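Local coordinates for superantigen-like protein SSL10 (Staphylococcus aureus subsp. aureus, PDB 6LWT), which probably blocks classical-pathway complement activation by binding the Fc region of human IgG, and probably inhibits plasma clotting by binding prothrombin and another coagulation factor, at residues A[124-129]-A[134-139]; A[138-143]-A[160-165]. All blocks are in the same frame, centred on the assembly; numbering follows the deposited sequence.

Both contacts lie in the beta-grasp domain and both use helix 133-148. Contact 1 joins the first half of this helix to the loop 124-129. Contact 2 joins the next turns to strand 159-164 of the five-stranded sheet. Both are buried, but their chemistry differs. Contact 1 combines a salt-bridge network, which Asp72 and Glu28 of the OB-fold domain join, with apolar packing. Contact 2 is wholly apolar and sits between helix and sheet. The two meet directly: Leu136 CD2 lies 3.7 Å from Ile162 CD1, and Tyr124 CZ lies 3.9 Å from Leu140 CD2. Their centres are about 8 Å apart.

Contact 1: A[124-129]-A[134-139]; sequences YYIKKE and KELDYK
Lys128 NZ is held by two carboxylates: it donates to Glu135 OE1 at 2.6 Å and also pairs with Asp72 OD2 of the OB-fold domain. Lys139 NZ donates to Glu135 OE2 at 3.1 Å. Lys128, Glu135 and Lys139 form a salt-bridge network where the beta-grasp domain meets the OB-fold domain, and where helix 133-148 faces the loop after strand 120-123. Lys128 approaches Glu135 from the opposite direction and meets the syn lone pair of OE1. Lys139 comes one helical turn further on and reaches OE2 from the anti side, 21° out of the carboxylate plane. Glu135 is extended, with CG anti to its backbone N (chi1 -177°), and this carries the carboxylate out to the loop. The two ammonium nitrogens, Lys128 NZ and Lys139 NZ, stay 5.6 Å apart, and the carboxylate between them probably offsets their like charges. The main partner of Lys139 NZ is Glu28 of the OB-fold domain, with Glu135 OE2 as its second, so the network ties the loop and helix to the neighbouring domain.

The other half of the contact is apolar. Leu136 CD1 meets two side chains of the loop. Tyr124 CE2 lies 4.0 Å from it, with the methyl oblique to the ring. Ile126 CD1 lies 4.1 Å from it, and the two side chains cross at about a right angle. The Tyr124 and Leu136 side chains slide past each other in opposite directions. Tyr124 crosses Lys139 at about a right angle, and its OH rests 3.4 Å from Lys139 CB.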
ATOM      1  N   TYR A 124     -12.686   0.817   9.431  1.00 19.28           N
ATOM      2  CA  TYR A 124     -11.936   0.289   8.301  1.00 20.18           C
ATOM      3  C   TYR A 124     -11.097  -0.840   8.861  1.00 20.64           C
ATOM      4  O   TYR A 124     -10.285  -0.608   9.744  1.00 20.98           O
ATOM      5  CB  TYR A 124     -11.028   1.356   7.699  1.00 20.26           C
ATOM      6  CG  TYR A 124     -10.229   0.811   6.555  1.00 21.70           C
ATOM      7  CD1 TYR A 124     -10.807   0.641   5.300  1.00 23.39           C
ATOM      8  CD2 TYR A 124      -8.911   0.376   6.751  1.00 22.45           C
ATOM      9  CE1 TYR A 124     -10.082   0.094   4.244  1.00 24.37           C
ATOM     10  CE2 TYR A 124      -8.183  -0.185   5.715  1.00 23.67           C
ATOM     11  CZ  TYR A 124      -8.765  -0.316   4.461  1.00 24.99           C
ATOM     12  OH  TYR A 124      -8.026  -0.872   3.432  1.00 28.27           O
ATOM     13  N   TYR A 125     -11.328  -2.062   8.378  1.00 22.48           N
ATOM     14  CA  TYR A 125     -10.782  -3.249   9.017  1.00 23.95           C
ATOM     15  C   TYR A 125      -9.444  -3.652   8.412  1.00 23.80           C
ATOM     16  O   TYR A 125      -9.261  -3.595   7.197  1.00 25.29           O
ATOM     17  CB  TYR A 125     -11.793  -4.411   8.949  1.00 26.41           C
ATOM     18  CG  TYR A 125     -13.076  -4.082   9.662  1.00 27.31           C
ATOM     19  CD1 TYR A 125     -13.149  -4.116  11.053  1.00 29.07           C
ATOM     20  CD2 TYR A 125     -14.214  -3.701   8.950  1.00 29.24           C
ATOM     21  CE1 TYR A 125     -14.325  -3.790  11.716  1.00 29.67           C
ATOM     22  CE2 TYR A 125     -15.396  -3.374   9.602  1.00 29.36           C
ATOM     23  CZ  TYR A 125     -15.444  -3.421  10.981  1.00 29.47           C
ATOM     24  OH  TYR A 125     -16.600  -3.079  11.629  1.00 31.18           O
ATOM     25  N   ILE A 126      -8.514  -4.009   9.291  1.00 25.02           N
ATOM     26  CA  ILE A 126      -7.204  -4.524   8.934  1.00 26.90           C
ATOM     27  C   ILE A 126      -6.988  -5.835   9.706  1.00 29.34           C
ATOM     28  O   ILE A 126      -6.950  -5.821  10.949  1.00 28.79           O
ATOM     29  CB  ILE A 126      -6.106  -3.517   9.297  1.00 25.64           C
ATOM     30  CG1 ILE A 126      -6.317  -2.216   8.514  1.00 25.25           C
ATOM     31  CG2 ILE A 126      -4.742  -4.097   8.980  1.00 27.53           C
ATOM     32  CD1 ILE A 126      -5.453  -1.082   8.968  1.00 24.96           C
ATOM     33  N   LYS A 127      -6.822  -6.936   8.971  1.00 32.50           N
ATOM     34  CA  LYS A 127      -6.755  -8.290   9.571  1.00 37.27           C
ATOM     35  C   LYS A 127      -5.348  -8.621  10.089  1.00 36.14           C
ATOM     36  O   LYS A 127      -5.203  -9.309  11.098  1.00 39.17           O
ATOM     37  CB  LYS A 127      -7.178  -9.404   8.592  1.00 41.57           C
ATOM     38  CG  LYS A 127      -8.249  -9.090   7.559  1.00 45.92           C
ATOM     39  CD  LYS A 127      -9.620  -8.795   8.143  1.00 48.14           C
ATOM     40  CE  LYS A 127     -10.426  -7.941   7.174  1.00 49.13           C
ATOM     41  NZ  LYS A 127     -11.885  -8.049   7.410  1.00 51.81           N
ATOM     42  N   LYS A 128      -4.321  -8.121   9.410  1.00 33.90           N
ATOM     43  CA  LYS A 128      -2.933  -8.418   9.769  1.00 32.97           C
ATOM     44  C   LYS A 128      -2.460  -7.654  11.005  1.00 30.24           C
ATOM     45  O   LYS A 128      -2.884  -6.534  11.259  1.00 27.37           O
ATOM     46  CB  LYS A 128      -2.006  -8.069   8.608  1.00 35.27           C
ATOM     47  CG  LYS A 128      -2.290  -8.789   7.305  1.00 38.09           C
ATOM     48  CD  LYS A 128      -1.574  -8.107   6.148  1.00 39.37           C
ATOM     49  CE  LYS A 128      -1.208  -9.142   5.106  1.00 41.17           C
ATOM     50  NZ  LYS A 128      -0.677  -8.546   3.866  1.00 40.09           N
ATOM     51  N   GLU A 129      -1.541  -8.257  11.747  1.00 27.08           N
ATOM     52  CA  GLU A 129      -0.861  -7.591  12.857  1.00 28.32           C
ATOM     53  C   GLU A 129       0.028  -6.447  12.382  1.00 24.07           C
ATOM     54  O   GLU A 129       0.196  -5.455  13.096  1.00 24.11           O
ATOM     55  CB  GLU A 129       0.008  -8.592  13.635  1.00 31.42           C
ATOM     56  CG  GLU A 129       0.904  -7.966  14.697  1.00 35.20           C
ATOM     57  CD  GLU A 129       1.639  -8.985  15.558  1.00 42.04           C
ATOM     58  OE1 GLU A 129       0.989  -9.948  16.034  1.00 47.79           O
ATOM     59  OE2 GLU A 129       2.863  -8.809  15.772  1.00 41.28           O
ATOM     60  N   LYS A 134       2.777   0.566   1.897  1.00 16.85           N
ATOM     61  CA  LYS A 134       2.393   0.184   0.545  1.00 16.93           C
ATOM     62  C   LYS A 134       0.989  -0.434   0.457  1.00 17.46           C
ATOM     63  O   LYS A 134       0.165  -0.021  -0.368  1.00 16.34           O
ATOM     64  CB  LYS A 134       3.404  -0.829   0.009  1.00 17.29           C
ATOM     65  CG  LYS A 134       3.092  -1.318  -1.379  1.00 18.20           C
ATOM     66  CD  LYS A 134       3.884  -2.577  -1.706  1.00 17.86           C
ATOM     67  CE  LYS A 134       3.708  -2.948  -3.154  1.00 18.56           C
ATOM     68  NZ  LYS A 134       4.212  -1.903  -4.073  1.00 19.36           N
ATOM     69  N   GLU A 135       0.744  -1.447   1.289  1.00 16.86           N
ATOM     70  CA  GLU A 135      -0.531  -2.171   1.259  1.00 17.31           C
ATOM     71  C   GLU A 135      -1.673  -1.290   1.753  1.00 17.44           C
ATOM     72  O   GLU A 135      -2.771  -1.312   1.189  1.00 16.57           O
ATOM     73  CB  GLU A 135      -0.444  -3.444   2.115  1.00 18.92           C
ATOM     74  CG  GLU A 135      -1.711  -4.280   2.058  1.00 19.90           C
ATOM     75  CD  GLU A 135      -1.644  -5.596   2.823  1.00 23.49           C
ATOM     76  OE1 GLU A 135      -0.542  -6.104   3.116  1.00 22.17           O
ATOM     77  OE2 GLU A 135      -2.728  -6.142   3.109  1.00 25.75           O
ATOM     78  N   LEU A 136      -1.407  -0.508   2.795  1.00 17.11           N
ATOM     79  CA  LEU A 136      -2.418   0.385   3.344  1.00 18.53           C
ATOM     80  C   LEU A 136      -2.778   1.471   2.330  1.00 18.33           C
ATOM     81  O   LEU A 136      -3.950   1.697   2.048  1.00 17.21           O
ATOM     82  CB  LEU A 136      -1.956   0.985   4.671  1.00 20.71           C
ATOM     83  CG  LEU A 136      -3.026   1.750   5.466  1.00 22.20           C
ATOM     84  CD1 LEU A 136      -4.336   0.984   5.598  1.00 23.62           C
ATOM     85  CD2 LEU A 136      -2.457   2.092   6.826  1.00 24.61           C
ATOM     86  N   ASP A 137      -1.758   2.075   1.732  1.00 17.48           N
ATOM     87  CA  ASP A 137      -1.958   3.055   0.664  1.00 17.83           C
ATOM     88  C   ASP A 137      -2.811   2.478  -0.461  1.00 16.59           C
ATOM     89  O   ASP A 137      -3.843   3.055  -0.829  1.00 15.26           O
ATOM     90  CB  ASP A 137      -0.610   3.524   0.119  1.00 17.07           C
ATOM     91  CG  ASP A 137      -0.734   4.385  -1.122  1.00 18.64           C
ATOM     92  OD1 ASP A 137      -1.205   5.546  -1.023  1.00 21.12           O
ATOM     93  OD2 ASP A 137      -0.341   3.904  -2.215  1.00 17.89           O
ATOM     94  N   TYR A 138      -2.382   1.343  -0.986  1.00 17.19           N
ATOM     95  CA  TYR A 138      -3.076   0.713  -2.106  1.00 18.18           C
ATOM     96  C   TYR A 138      -4.530   0.380  -1.795  1.00 18.07           C
ATOM     97  O   TYR A 138      -5.427   0.726  -2.567  1.00 17.65           O
ATOM     98  CB  TYR A 138      -2.356  -0.550  -2.568  1.00 19.30           C
ATOM     99  CG  TYR A 138      -2.873  -1.047  -3.900  1.00 22.14           C
ATOM    100  CD1 TYR A 138      -4.033  -1.827  -3.983  1.00 23.12           C
ATOM    101  CD2 TYR A 138      -2.214  -0.723  -5.079  1.00 23.98           C
ATOM    102  CE1 TYR A 138      -4.508  -2.262  -5.206  1.00 26.64           C
ATOM    103  CE2 TYR A 138      -2.686  -1.155  -6.308  1.00 24.27           C
ATOM    104  CZ  TYR A 138      -3.816  -1.923  -6.365  1.00 25.65           C
ATOM    105  OH  TYR A 138      -4.265  -2.345  -7.593  1.00 28.29           O
ATOM    106  N   LYS A 139      -4.756  -0.306  -0.685  1.00 17.48           N
ATOM    107  CA  LYS A 139      -6.098  -0.740  -0.357  1.00 19.47           C
ATOM    108  C   LYS A 139      -7.015   0.436  -0.006  1.00 19.32           C
ATOM    109  O   LYS A 139      -8.196   0.393  -0.333  1.00 17.02           O
ATOM    110  CB  LYS A 139      -6.092  -1.751   0.769  1.00 21.25           C
ATOM    111  CG  LYS A 139      -5.575  -3.098   0.319  1.00 22.51           C
ATOM    112  CD  LYS A 139      -5.642  -4.091   1.452  1.00 25.18           C
ATOM    113  CE  LYS A 139      -5.420  -5.491   0.920  1.00 27.94           C
ATOM    114  NZ  LYS A 139      -5.558  -6.476   2.016  1.00 30.17           N
TER

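Contact 2: A[138-143]-A[160-165]; sequences YKLRKH and VKISLK
Leu140 points its side chain from the helix to the strand, with CG anti to the carbonyl carbon (chi1 -77°) and CD1 carried outward at its end. Ile162 answers from the strand with CG1 beside its backbone N (chi1 -59°), and a nearly extended chi2 of 154° sends CD1 on to the helix. The two methyls meet at 4.0 Å, Leu140 CD1 to Ile162 CD1. This is helix-on-sheet packing of the beta-grasp fold, in which helix 133-148 lies across the five-stranded mixed sheet. The side chains of Leu140 and Ile162 cross obliquely, and the touching atoms are their terminal CD1 methyls.

The same Leu140 methyl also meets Val160, two residues earlier on the strand. Val160 and Ile162 both point toward the helix, while Lys161 between them has its own partner, a cation-pi contact with Phe169. A single leucine branch therefore bridges two positions on the inner face of strand 159-164. No hydrogen bond joins the two segments, and all three touching residues are buried.

Neighbouring residues extend this core. Ile195 of the adjacent strand 192-198 touches both Leu140 and Val160, and Leu172 of strand 169-173, on the other side, touches Ile162. Leu133, earlier on the helix, also reaches Ile162. At the Val160 end, the branch that touches the helix is CG1, 4.2 Å from Leu140 CD1.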
ATOM      1  N   TYR A 138      -2.382   1.343  -0.986  1.00 17.19           N
ATOM      2  CA  TYR A 138      -3.076   0.713  -2.106  1.00 18.18           C
ATOM      3  C   TYR A 138      -4.530   0.380  -1.795  1.00 18.07           C
ATOM      4  O   TYR A 138      -5.427   0.726  -2.567  1.00 17.65           O
ATOM      5  CB  TYR A 138      -2.356  -0.550  -2.568  1.00 19.30           C
ATOM      6  CG  TYR A 138      -2.873  -1.047  -3.900  1.00 22.14           C
ATOM      7  CD1 TYR A 138      -4.033  -1.827  -3.983  1.00 23.12           C
ATOM      8  CD2 TYR A 138      -2.214  -0.723  -5.079  1.00 23.98           C
ATOM      9  CE1 TYR A 138      -4.508  -2.262  -5.206  1.00 26.64           C
ATOM     10  CE2 TYR A 138      -2.686  -1.155  -6.308  1.00 24.27           C
ATOM     11  CZ  TYR A 138      -3.816  -1.923  -6.365  1.00 25.65           C
ATOM     12  OH  TYR A 138      -4.265  -2.345  -7.593  1.00 28.29           O
ATOM     13  N   LYS A 139      -4.756  -0.306  -0.685  1.00 17.48           N
ATOM     14  CA  LYS A 139      -6.098  -0.740  -0.357  1.00 19.47           C
ATOM     15  C   LYS A 139      -7.015   0.436  -0.006  1.00 19.32           C
ATOM     16  O   LYS A 139      -8.196   0.393  -0.333  1.00 17.02           O
ATOM     17  CB  LYS A 139      -6.092  -1.751   0.769  1.00 21.25           C
ATOM     18  CG  LYS A 139      -5.575  -3.098   0.319  1.00 22.51           C
ATOM     19  CD  LYS A 139      -5.642  -4.091   1.452  1.00 25.18           C
ATOM     20  CE  LYS A 139      -5.420  -5.491   0.920  1.00 27.94           C
ATOM     21  NZ  LYS A 139      -5.558  -6.476   2.016  1.00 30.17           N
ATOM     22  N   LEU A 140      -6.475   1.459   0.658  1.00 18.68           N
ATOM     23  CA  LEU A 140      -7.250   2.676   0.905  1.00 18.79           C
ATOM     24  C   LEU A 140      -7.655   3.349  -0.421  1.00 19.36           C
ATOM     25  O   LEU A 140      -8.817   3.748  -0.584  1.00 17.90           O
ATOM     26  CB  LEU A 140      -6.502   3.651   1.813  1.00 18.86           C
ATOM     27  CG  LEU A 140      -6.512   3.286   3.304  1.00 19.06           C
ATOM     28  CD1 LEU A 140      -5.512   4.129   4.089  1.00 19.43           C
ATOM     29  CD2 LEU A 140      -7.926   3.439   3.864  1.00 19.98           C
ATOM     30  N   ARG A 141      -6.733   3.442  -1.379  1.00 17.86           N
ATOM     31  CA  ARG A 141      -7.092   4.059  -2.651  1.00 18.32           C
ATOM     32  C   ARG A 141      -8.103   3.248  -3.430  1.00 19.25           C
ATOM     33  O   ARG A 141      -9.051   3.821  -3.982  1.00 19.14           O
ATOM     34  CB  ARG A 141      -5.877   4.387  -3.509  1.00 18.42           C
ATOM     35  CG  ARG A 141      -4.972   5.380  -2.812  1.00 18.25           C
ATOM     36  CD  ARG A 141      -4.024   6.051  -3.779  1.00 18.36           C
ATOM     37  NE  ARG A 141      -2.774   6.492  -3.124  1.00 18.24           N
ATOM     38  CZ  ARG A 141      -1.975   7.452  -3.584  1.00 18.23           C
ATOM     39  NH1 ARG A 141      -0.851   7.716  -2.935  1.00 18.44           N
ATOM     40  NH2 ARG A 141      -2.269   8.135  -4.698  1.00 18.36           N
ATOM     41  N   LYS A 142      -7.938   1.935  -3.447  1.00 20.08           N
ATOM     42  CA  LYS A 142      -8.916   1.063  -4.111  1.00 23.27           C
ATOM     43  C   LYS A 142     -10.309   1.208  -3.511  1.00 21.43           C
ATOM     44  O   LYS A 142     -11.310   1.283  -4.250  1.00 21.99           O
ATOM     45  CB  LYS A 142      -8.477  -0.395  -4.068  1.00 26.78           C
ATOM     46  CG  LYS A 142      -9.286  -1.302  -4.995  1.00 32.10           C
ATOM     47  CD  LYS A 142      -8.752  -2.728  -4.965  1.00 36.84           C
ATOM     48  CE  LYS A 142      -9.221  -3.458  -3.716  1.00 41.58           C
ATOM     49  NZ  LYS A 142      -8.972  -4.929  -3.777  1.00 46.17           N
ATOM     50  N   HIS A 143     -10.365   1.262  -2.180  1.00 20.99           N
ATOM     51  CA  HIS A 143     -11.607   1.582  -1.450  1.00 20.52           C
ATOM     52  C   HIS A 143     -12.234   2.898  -1.906  1.00 19.07           C
ATOM     53  O   HIS A 143     -13.440   2.945  -2.189  1.00 18.45           O
ATOM     54  CB  HIS A 143     -11.336   1.587   0.065  1.00 21.72           C
ATOM     55  CG  HIS A 143     -12.550   1.848   0.904  1.00 23.62           C
ATOM     56  ND1 HIS A 143     -12.805   3.075   1.478  1.00 25.69           N
ATOM     57  CD2 HIS A 143     -13.584   1.045   1.257  1.00 24.75           C
ATOM     58  CE1 HIS A 143     -13.939   3.020   2.147  1.00 24.73           C
ATOM     59  NE2 HIS A 143     -14.433   1.799   2.035  1.00 27.80           N
ATOM     60  N   VAL A 160      -4.838  11.744   2.202  1.00 19.49           N
ATOM     61  CA  VAL A 160      -5.204  10.744   3.194  1.00 20.20           C
ATOM     62  C   VAL A 160      -4.209  10.810   4.338  1.00 18.65           C
ATOM     63  O   VAL A 160      -3.041  10.593   4.091  1.00 20.48           O
ATOM     64  CB  VAL A 160      -5.156   9.320   2.615  1.00 19.69           C
ATOM     65  CG1 VAL A 160      -5.488   8.314   3.714  1.00 19.01           C
ATOM     66  CG2 VAL A 160      -6.095   9.177   1.422  1.00 20.53           C
ATOM     67  N   LYS A 161      -4.660  11.062   5.565  1.00 17.73           N
ATOM     68  CA  LYS A 161      -3.764  11.149   6.722  1.00 18.33           C
ATOM     69  C   LYS A 161      -4.024   9.972   7.654  1.00 16.88           C
ATOM     70  O   LYS A 161      -5.100   9.873   8.248  1.00 15.43           O
ATOM     71  CB  LYS A 161      -3.930  12.468   7.473  1.00 21.06           C
ATOM     72  CG  LYS A 161      -3.003  12.623   8.691  1.00 24.15           C
ATOM     73  CD  LYS A 161      -3.306  13.880   9.503  1.00 28.12           C
ATOM     74  CE  LYS A 161      -2.370  14.017  10.698  1.00 33.20           C
ATOM     75  NZ  LYS A 161      -2.105  15.440  11.073  1.00 35.14           N
ATOM     76  N   ILE A 162      -3.025   9.111   7.777  1.00 16.42           N
ATOM     77  CA  ILE A 162      -3.092   7.966   8.676  1.00 16.47           C
ATOM     78  C   ILE A 162      -2.384   8.365   9.979  1.00 17.51           C
ATOM     79  O   ILE A 162      -1.171   8.596   9.981  1.00 17.53           O
ATOM     80  CB  ILE A 162      -2.418   6.737   8.032  1.00 16.47           C
ATOM     81  CG1 ILE A 162      -3.101   6.364   6.703  1.00 16.81           C
ATOM     82  CG2 ILE A 162      -2.397   5.560   8.992  1.00 16.57           C
ATOM     83  CD1 ILE A 162      -2.186   5.641   5.736  1.00 17.37           C
ATOM     84  N   SER A 163      -3.128   8.425  11.084  1.00 16.86           N
ATOM     85  CA  SER A 163      -2.574   8.793  12.355  1.00 16.54           C
ATOM     86  C   SER A 163      -2.459   7.585  13.280  1.00 17.50           C
ATOM     87  O   SER A 163      -3.367   6.726  13.345  1.00 16.62           O
ATOM     88  CB  SER A 163      -3.427   9.890  12.991  1.00 18.17           C
ATOM     89  OG  SER A 163      -3.383  11.051  12.166  1.00 19.97           O
ATOM     90  N   LEU A 164      -1.346   7.545  13.997  1.00 17.17           N
ATOM     91  CA  LEU A 164      -1.067   6.506  14.963  1.00 18.07           C
ATOM     92  C   LEU A 164      -1.334   7.037  16.375  1.00 19.68           C
ATOM     93  O   LEU A 164      -1.365   8.249  16.609  1.00 17.74           O
ATOM     94  CB  LEU A 164       0.359   5.987  14.842  1.00 17.99           C
ATOM     95  CG  LEU A 164       0.875   5.525  13.464  1.00 19.53           C
ATOM     96  CD1 LEU A 164       2.206   4.812  13.622  1.00 20.23           C
ATOM     97  CD2 LEU A 164      -0.145   4.705  12.700  1.00 19.57           C
ATOM     98  N   LYS A 165      -1.553   6.118  17.307  1.00 22.52           N
ATOM     99  CA  LYS A 165      -1.880   6.496  18.683  1.00 24.28           C
ATOM    100  C   LYS A 165      -0.846   7.394  19.377  1.00 24.81           C
ATOM    101  O   LYS A 165      -1.219   8.230  20.206  1.00 26.31           O
ATOM    102  CB  LYS A 165      -2.181   5.240  19.510  1.00 26.31           C
ATOM    103  CG  LYS A 165      -3.552   4.707  19.156  1.00 28.51           C
ATOM    104  CD  LYS A 165      -3.770   3.278  19.594  1.00 31.34           C
ATOM    105  CE  LYS A 165      -5.069   2.801  18.992  1.00 32.79           C
ATOM    106  NZ  LYS A 165      -5.343   1.407  19.399  1.00 34.20           N
TER